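Local coordinates for insect group II chitinase (Ostrinia furnacalis, PDB 5Y2A), which hydrolyses the beta-1,4 linkages of chitin as a family 18 glycoside hydrolase, probably in the breakdown of chitin in the insect body, at residues L47-H52 with V106-F111; R102-H107 with K150-A155. All coordinates share one frame; numbering follows the deposited sequence.

Interaction 1: residues L47-H52 with V106-F111; sequences LVIKSH and VHAVDF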
loop_
_atom_site.group_PDB
_atom_site.type_symbol
_atom_site.label_atom_id
_atom_site.label_comp_id
_atom_site.label_asym_id
_atom_site.label_seq_id
_atom_site.Cartn_x
_atom_site.Cartn_y
_atom_site.Cartn_z
ATOM N N LEU A 47 19.023 -4.275 -15.581
ATOM C CA LEU A 47 19.772 -4.232 -14.327
ATOM C C LEU A 47 20.697 -3.013 -14.280
ATOM O O LEU A 47 21.883 -3.111 -13.961
ATOM C CB LEU A 47 20.552 -5.529 -14.112
ATOM C CG LEU A 47 19.737 -6.828 -14.101
ATOM C CD1 LEU A 47 20.645 -8.025 -13.900
ATOM C CD2 LEU A 47 18.636 -6.804 -13.044
ATOM N N VAL A 48 20.131 -1.848 -14.607
ATOM C CA VAL A 48 20.815 -0.567 -14.475
ATOM C C VAL A 48 19.861 0.431 -13.833
ATOM O O VAL A 48 18.643 0.242 -13.815
ATOM C CB VAL A 48 21.334 -0.005 -15.818
ATOM C CG1 VAL A 48 22.350 -0.953 -16.459
ATOM C CG2 VAL A 48 20.176 0.278 -16.755
ATOM N N ILE A 49 20.441 1.515 -13.310
ATOM C CA ILE A 49 19.653 2.580 -12.701
ATOM C C ILE A 49 18.710 3.192 -13.725
ATOM O O ILE A 49 19.087 3.437 -14.878
ATOM C CB ILE A 49 20.582 3.659 -12.118
ATOM C CG1 ILE A 49 21.403 3.105 -10.959
ATOM C CG2 ILE A 49 19.787 4.896 -11.709
ATOM C CD1 ILE A 49 22.523 4.036 -10.508
ATOM N N LYS A 50 17.475 3.453 -13.301
ATOM C CA LYS A 50 16.547 4.246 -14.097
ATOM C C LYS A 50 15.700 5.096 -13.164
ATOM O O LYS A 50 15.533 4.784 -11.982
ATOM C CB LYS A 50 15.647 3.371 -14.985
ATOM C CG LYS A 50 14.513 2.674 -14.250
ATOM C CD LYS A 50 13.516 2.051 -15.227
ATOM C CE LYS A 50 12.547 1.132 -14.501
ATOM N NZ LYS A 50 11.723 0.311 -15.432
ATOM N N SER A 51 15.192 6.198 -13.708
ATOM C CA SER A 51 14.286 7.045 -12.952
ATOM C C SER A 51 12.991 6.296 -12.678
ATOM O O SER A 51 12.474 5.579 -13.539
ATOM C CB SER A 51 13.998 8.332 -13.723
ATOM O OG SER A 51 12.895 9.024 -13.160
ATOM N N HIS A 52 12.469 6.460 -11.467
ATOM C CA HIS A 52 11.189 5.868 -11.112
ATOM C C HIS A 52 10.026 6.774 -11.484
ATOM O O HIS A 52 8.875 6.326 -11.473
ATOM C CB HIS A 52 11.157 5.556 -9.605
ATOM C CG HIS A 52 9.898 4.884 -9.146
ATOM N ND1 HIS A 52 8.895 5.555 -8.480
ATOM C CD2 HIS A 52 9.474 3.603 -9.272
ATOM C CE1 HIS A 52 7.909 4.715 -8.209
ATOM N NE2 HIS A 52 8.237 3.525 -8.681
ATOM N N VAL A 106 29.432 0.966 -14.944
ATOM C CA VAL A 106 29.703 1.890 -16.046
ATOM C C VAL A 106 28.500 2.794 -16.296
ATOM O O VAL A 106 28.635 4.013 -16.450
ATOM C CB VAL A 106 30.099 1.113 -17.314
ATOM C CG1 VAL A 106 30.064 2.032 -18.522
ATOM C CG2 VAL A 106 31.480 0.506 -17.143
ATOM N N HIS A 107 27.303 2.205 -16.343
ATOM C CA HIS A 107 26.101 2.993 -16.596
ATOM C C HIS A 107 25.812 3.957 -15.448
ATOM O O HIS A 107 25.385 5.095 -15.678
ATOM C CB HIS A 107 24.910 2.060 -16.828
ATOM C CG HIS A 107 23.604 2.775 -16.956
ATOM N ND1 HIS A 107 22.855 3.161 -15.864
ATOM C CD2 HIS A 107 22.909 3.175 -18.048
ATOM C CE1 HIS A 107 21.758 3.769 -16.278
ATOM N NE2 HIS A 107 21.766 3.790 -17.600
ATOM N N ALA A 108 26.031 3.517 -14.207
ATOM C CA ALA A 108 25.732 4.364 -13.057
ATOM C C ALA A 108 26.536 5.657 -13.093
ATOM O O ALA A 108 25.993 6.739 -12.851
ATOM C CB ALA A 108 26.000 3.600 -11.760
ATOM N N VAL A 109 27.828 5.570 -13.419
ATOM C CA VAL A 109 28.667 6.767 -13.462
ATOM C C VAL A 109 28.098 7.782 -14.448
ATOM O O VAL A 109 27.995 8.977 -14.147
ATOM C CB VAL A 109 30.119 6.392 -13.809
ATOM C CG1 VAL A 109 30.927 7.641 -14.128
ATOM C CG2 VAL A 109 30.750 5.624 -12.657
ATOM N N ASP A 110 27.715 7.316 -15.638
ATOM C CA ASP A 110 27.162 8.218 -16.645
ATOM C C ASP A 110 25.806 8.770 -16.219
ATOM O O ASP A 110 25.521 9.956 -16.425
ATOM C CB ASP A 110 27.049 7.490 -17.983
ATOM C CG ASP A 110 28.400 7.130 -18.559
ATOM O OD1 ASP A 110 29.365 7.886 -18.318
ATOM O OD2 ASP A 110 28.497 6.089 -19.241
ATOM N N PHE A 111 24.957 7.924 -15.630
ATOM C CA PHE A 111 23.648 8.384 -15.166
ATOM C C PHE A 111 23.802 9.500 -14.138
ATOM O O PHE A 111 23.151 10.547 -14.232
ATOM C CB PHE A 111 22.866 7.205 -14.579
ATOM C CG PHE A 111 21.399 7.485 -14.360
ATOM C CD1 PHE A 111 20.961 8.094 -13.192
ATOM C CD2 PHE A 111 20.459 7.120 -15.312
ATOM C CE1 PHE A 111 19.611 8.348 -12.983
ATOM C CE2 PHE A 111 19.106 7.367 -15.108
ATOM C CZ PHE A 111 18.682 7.983 -13.939
HETATM O O HOH W 1 23.224 1.666 -13.513
#
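Two hydrogen bonds grip the water that bridges strand 49-51 and helix 98-115. One comes from Ile-49 N, which donates to the water over 2.8 Å; the other joins the water to His-107 ND1, also at 2.8 Å. No hydrogen bond runs directly between L47-H52 and V106-F111, so this water is their polar link. The imidazole reaches it because CG of His-107 stands anti to its backbone N (chi1 174°), which sends the ring out from the helix toward the strand. Val-48 then lies across one ring face at about a right angle, with its CB 3.7 Å from the ring centroid and displaced toward the ND1 side. The same ring brings CE1 within 3.0 Å of Ile-49 O, a tight approach.

One turn further along the helix, Phe-111 repeats the theme. Its CG is also anti to N (chi1 -167°), and Ile-49 CG2 sits over one face of the phenyl ring, 3.8 Å from its centroid and only 15° off the normal. The longer branch of Ile-49 takes another course, ending with CD1 3.7 Å from Ala-108 CB. Beyond the two segments, Ile-49 also touches Leu-78 and Leu-80 of strand 75-81, and Ser-51 OG is hydrogen-bonded to Asp-57 and to Asp-53 N.

The chemistry is therefore split: aliphatic groups against aromatic faces make up most of the contact, while a single water gives the Ile-49 amide an acceptor and ties His-107 ND1 to it.

Interaction 2: residues R102-H107 with K150-A155; sequences RKFVVH and KELRKA
Val-105 has CG1 anti to its backbone N (chi1 170°) and CG2 anti to its carbonyl carbon, and this one rotamer aims the two methyls at different residues of helix 141-159. CG1 meets Ala-155 CB at 3.5 Å, the closest approach of the contact. CG2 goes to Leu-152 and lies 3.8 Å from its CD2. Leu-152 is brought there by a CG placed anti to its carbonyl carbon, beside N (chi1 -76°), so that its branched end swings back toward helix 98-115.

That end also touches Phe-104. Leu-152 CD2 lies near the plane of the phenyl ring, at its edge, 4.1 Å from Phe-104 CE1, and CD1 is equally near the same ring carbon; the two side chains cross obliquely. On the outer margin, Val-105 CG2 passes 4.4 Å from Glu-151 CB, while the carboxylate of Glu-151 forms a salt bridge with Arg-101. Inward, Leu-152 rests on Leu-163 of strand 162-167.

The axes of the two short segments are 10.0 Å apart at their closest and cross at -34°, running in roughly the same direction. This is the side-by-side packing of consecutive outer helices in a TIM barrel, the fold of family 18 hydrolases: helix 98-115 leads into strand 119-123, and helix 141-159 follows that strand.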
loop_
_atom_site.group_PDB
_atom_site.type_symbol
_atom_site.label_atom_id
_atom_site.label_comp_id
_atom_site.label_asym_id
_atom_site.label_seq_id
_atom_site.Cartn_x
_atom_site.Cartn_y
_atom_site.Cartn_z
ATOM N N ARG A 102 29.466 -5.133 -13.818
ATOM C CA ARG A 102 30.311 -4.249 -14.611
ATOM C C ARG A 102 29.471 -3.297 -15.453
ATOM O O ARG A 102 29.741 -2.092 -15.505
ATOM C CB ARG A 102 31.253 -5.078 -15.486
ATOM C CG ARG A 102 32.135 -4.244 -16.379
ATOM C CD ARG A 102 32.949 -3.267 -15.547
ATOM N NE ARG A 102 33.757 -2.374 -16.372
ATOM C CZ ARG A 102 34.360 -1.280 -15.916
ATOM N NH1 ARG A 102 34.244 -0.932 -14.640
ATOM N NH2 ARG A 102 35.076 -0.526 -16.741
ATOM N N LYS A 103 28.449 -3.828 -16.127
ATOM C CA LYS A 103 27.510 -2.986 -16.866
ATOM C C LYS A 103 26.848 -1.960 -15.948
ATOM O O LYS A 103 26.712 -0.785 -16.310
ATOM C CB LYS A 103 26.468 -3.880 -17.541
ATOM C CG LYS A 103 25.382 -3.176 -18.333
ATOM C CD LYS A 103 24.285 -4.181 -18.694
ATOM C CE LYS A 103 23.104 -3.532 -19.394
ATOM N NZ LYS A 103 21.994 -4.513 -19.585
ATOM N N PHE A 104 26.442 -2.386 -14.749
ATOM C CA PHE A 104 25.801 -1.475 -13.800
ATOM C C PHE A 104 26.719 -0.315 -13.440
ATOM O O PHE A 104 26.305 0.850 -13.461
ATOM C CB PHE A 104 25.391 -2.246 -12.543
ATOM C CG PHE A 104 24.797 -1.381 -11.459
ATOM C CD1 PHE A 104 25.608 -0.773 -10.515
ATOM C CD2 PHE A 104 23.427 -1.183 -11.388
ATOM C CE1 PHE A 104 25.067 0.024 -9.518
ATOM C CE2 PHE A 104 22.873 -0.391 -10.393
ATOM C CZ PHE A 104 23.695 0.217 -9.457
ATOM N N VAL A 105 27.974 -0.621 -13.101
ATOM C CA VAL A 105 28.908 0.400 -12.630
ATOM C C VAL A 105 29.176 1.430 -13.720
ATOM O O VAL A 105 29.172 2.642 -13.471
ATOM C CB VAL A 105 30.212 -0.254 -12.142
ATOM C CG1 VAL A 105 31.278 0.805 -11.891
ATOM C CG2 VAL A 105 29.957 -1.079 -10.894
ATOM N N VAL A 106 29.432 0.966 -14.944
ATOM C CA VAL A 106 29.703 1.890 -16.046
ATOM C C VAL A 106 28.500 2.794 -16.296
ATOM O O VAL A 106 28.635 4.013 -16.450
ATOM C CB VAL A 106 30.099 1.113 -17.314
ATOM C CG1 VAL A 106 30.064 2.032 -18.522
ATOM C CG2 VAL A 106 31.480 0.506 -17.143
ATOM N N HIS A 107 27.303 2.205 -16.343
ATOM C CA HIS A 107 26.101 2.993 -16.596
ATOM C C HIS A 107 25.812 3.957 -15.448
ATOM O O HIS A 107 25.385 5.095 -15.678
ATOM C CB HIS A 107 24.910 2.060 -16.828
ATOM C CG HIS A 107 23.604 2.775 -16.956
ATOM N ND1 HIS A 107 22.855 3.161 -15.864
ATOM C CD2 HIS A 107 22.909 3.175 -18.048
ATOM C CE1 HIS A 107 21.758 3.769 -16.278
ATOM N NE2 HIS A 107 21.766 3.790 -17.600
ATOM N N LYS A 150 32.751 -2.692 -3.656
ATOM C CA LYS A 150 34.170 -2.511 -3.966
ATOM C C LYS A 150 34.368 -1.984 -5.383
ATOM O O LYS A 150 35.184 -1.082 -5.611
ATOM C CB LYS A 150 34.940 -3.822 -3.790
ATOM C CG LYS A 150 35.157 -4.260 -2.359
ATOM C CD LYS A 150 36.080 -5.467 -2.312
ATOM C CE LYS A 150 35.336 -6.724 -1.903
ATOM N NZ LYS A 150 35.269 -6.865 -0.423
ATOM N N GLU A 151 33.614 -2.519 -6.346
ATOM C CA GLU A 151 33.805 -2.112 -7.734
ATOM C C GLU A 151 33.271 -0.711 -7.982
ATOM O O GLU A 151 33.882 0.064 -8.728
ATOM C CB GLU A 151 33.151 -3.128 -8.665
ATOM C CG GLU A 151 33.836 -4.481 -8.592
ATOM C CD GLU A 151 32.930 -5.626 -8.976
ATOM O OE1 GLU A 151 31.823 -5.369 -9.499
ATOM O OE2 GLU A 151 33.316 -6.788 -8.726
ATOM N N LEU A 152 32.138 -0.362 -7.365
ATOM C CA LEU A 152 31.678 1.023 -7.409
ATOM C C LEU A 152 32.695 1.955 -6.762
ATOM O O LEU A 152 32.945 3.056 -7.264
ATOM C CB LEU A 152 30.320 1.156 -6.719
ATOM C CG LEU A 152 29.092 0.657 -7.485
ATOM C CD1 LEU A 152 27.917 0.410 -6.532
ATOM C CD2 LEU A 152 28.708 1.656 -8.559
ATOM N N ARG A 153 33.281 1.534 -5.639
ATOM C CA ARG A 153 34.291 2.351 -4.966
ATOM C C ARG A 153 35.451 2.691 -5.898
ATOM O O ARG A 153 35.870 3.851 -5.986
ATOM C CB ARG A 153 34.796 1.629 -3.712
ATOM C CG ARG A 153 36.007 2.281 -3.046
ATOM C CD ARG A 153 35.610 3.407 -2.107
ATOM N NE ARG A 153 35.375 4.669 -2.799
ATOM C CZ ARG A 153 34.536 5.609 -2.378
ATOM N NH1 ARG A 153 33.832 5.428 -1.269
ATOM N NH2 ARG A 153 34.397 6.731 -3.071
ATOM N N LYS A 154 35.990 1.691 -6.602
ATOM C CA LYS A 154 37.121 1.965 -7.488
ATOM C C LYS A 154 36.726 2.900 -8.624
ATOM O O LYS A 154 37.452 3.850 -8.936
ATOM C CB LYS A 154 37.746 0.673 -8.017
ATOM C CG LYS A 154 38.537 -0.085 -6.952
ATOM C CD LYS A 154 39.508 -1.087 -7.571
ATOM C CE LYS A 154 40.355 -1.795 -6.505
ATOM N NZ LYS A 154 41.379 -0.917 -5.852
ATOM N N ALA A 155 35.580 2.650 -9.259
ATOM C CA ALA A 155 35.178 3.514 -10.366
ATOM C C ALA A 155 34.852 4.922 -9.881
ATOM O O ALA A 155 35.188 5.906 -10.551
ATOM C CB ALA A 155 33.984 2.912 -11.107
#

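Helix 98-115 carries both contacts; their ranges overlap at Val-106 and His-107, but of these two His-107 alone makes contact, and only in interaction 1. Interaction 2 is a buried, largely apolar seam between neighbouring helices of the barrel's outer layer. Interaction 1 is only partly buried, and sets the helix against the strand that pairs with strand 34-42; there aromatic faces and a water take over from methyls packed against one another. Phe-104, already used in interaction 2, turns its CE2 to Ile-49 CG1 at 3.8 Å and so joins the two. Lys-103 leans on Val-48 nearby and forms a salt bridge with Glu-46. The helix is thus held by largely different side chains toward the hairpin and toward helix 141-159.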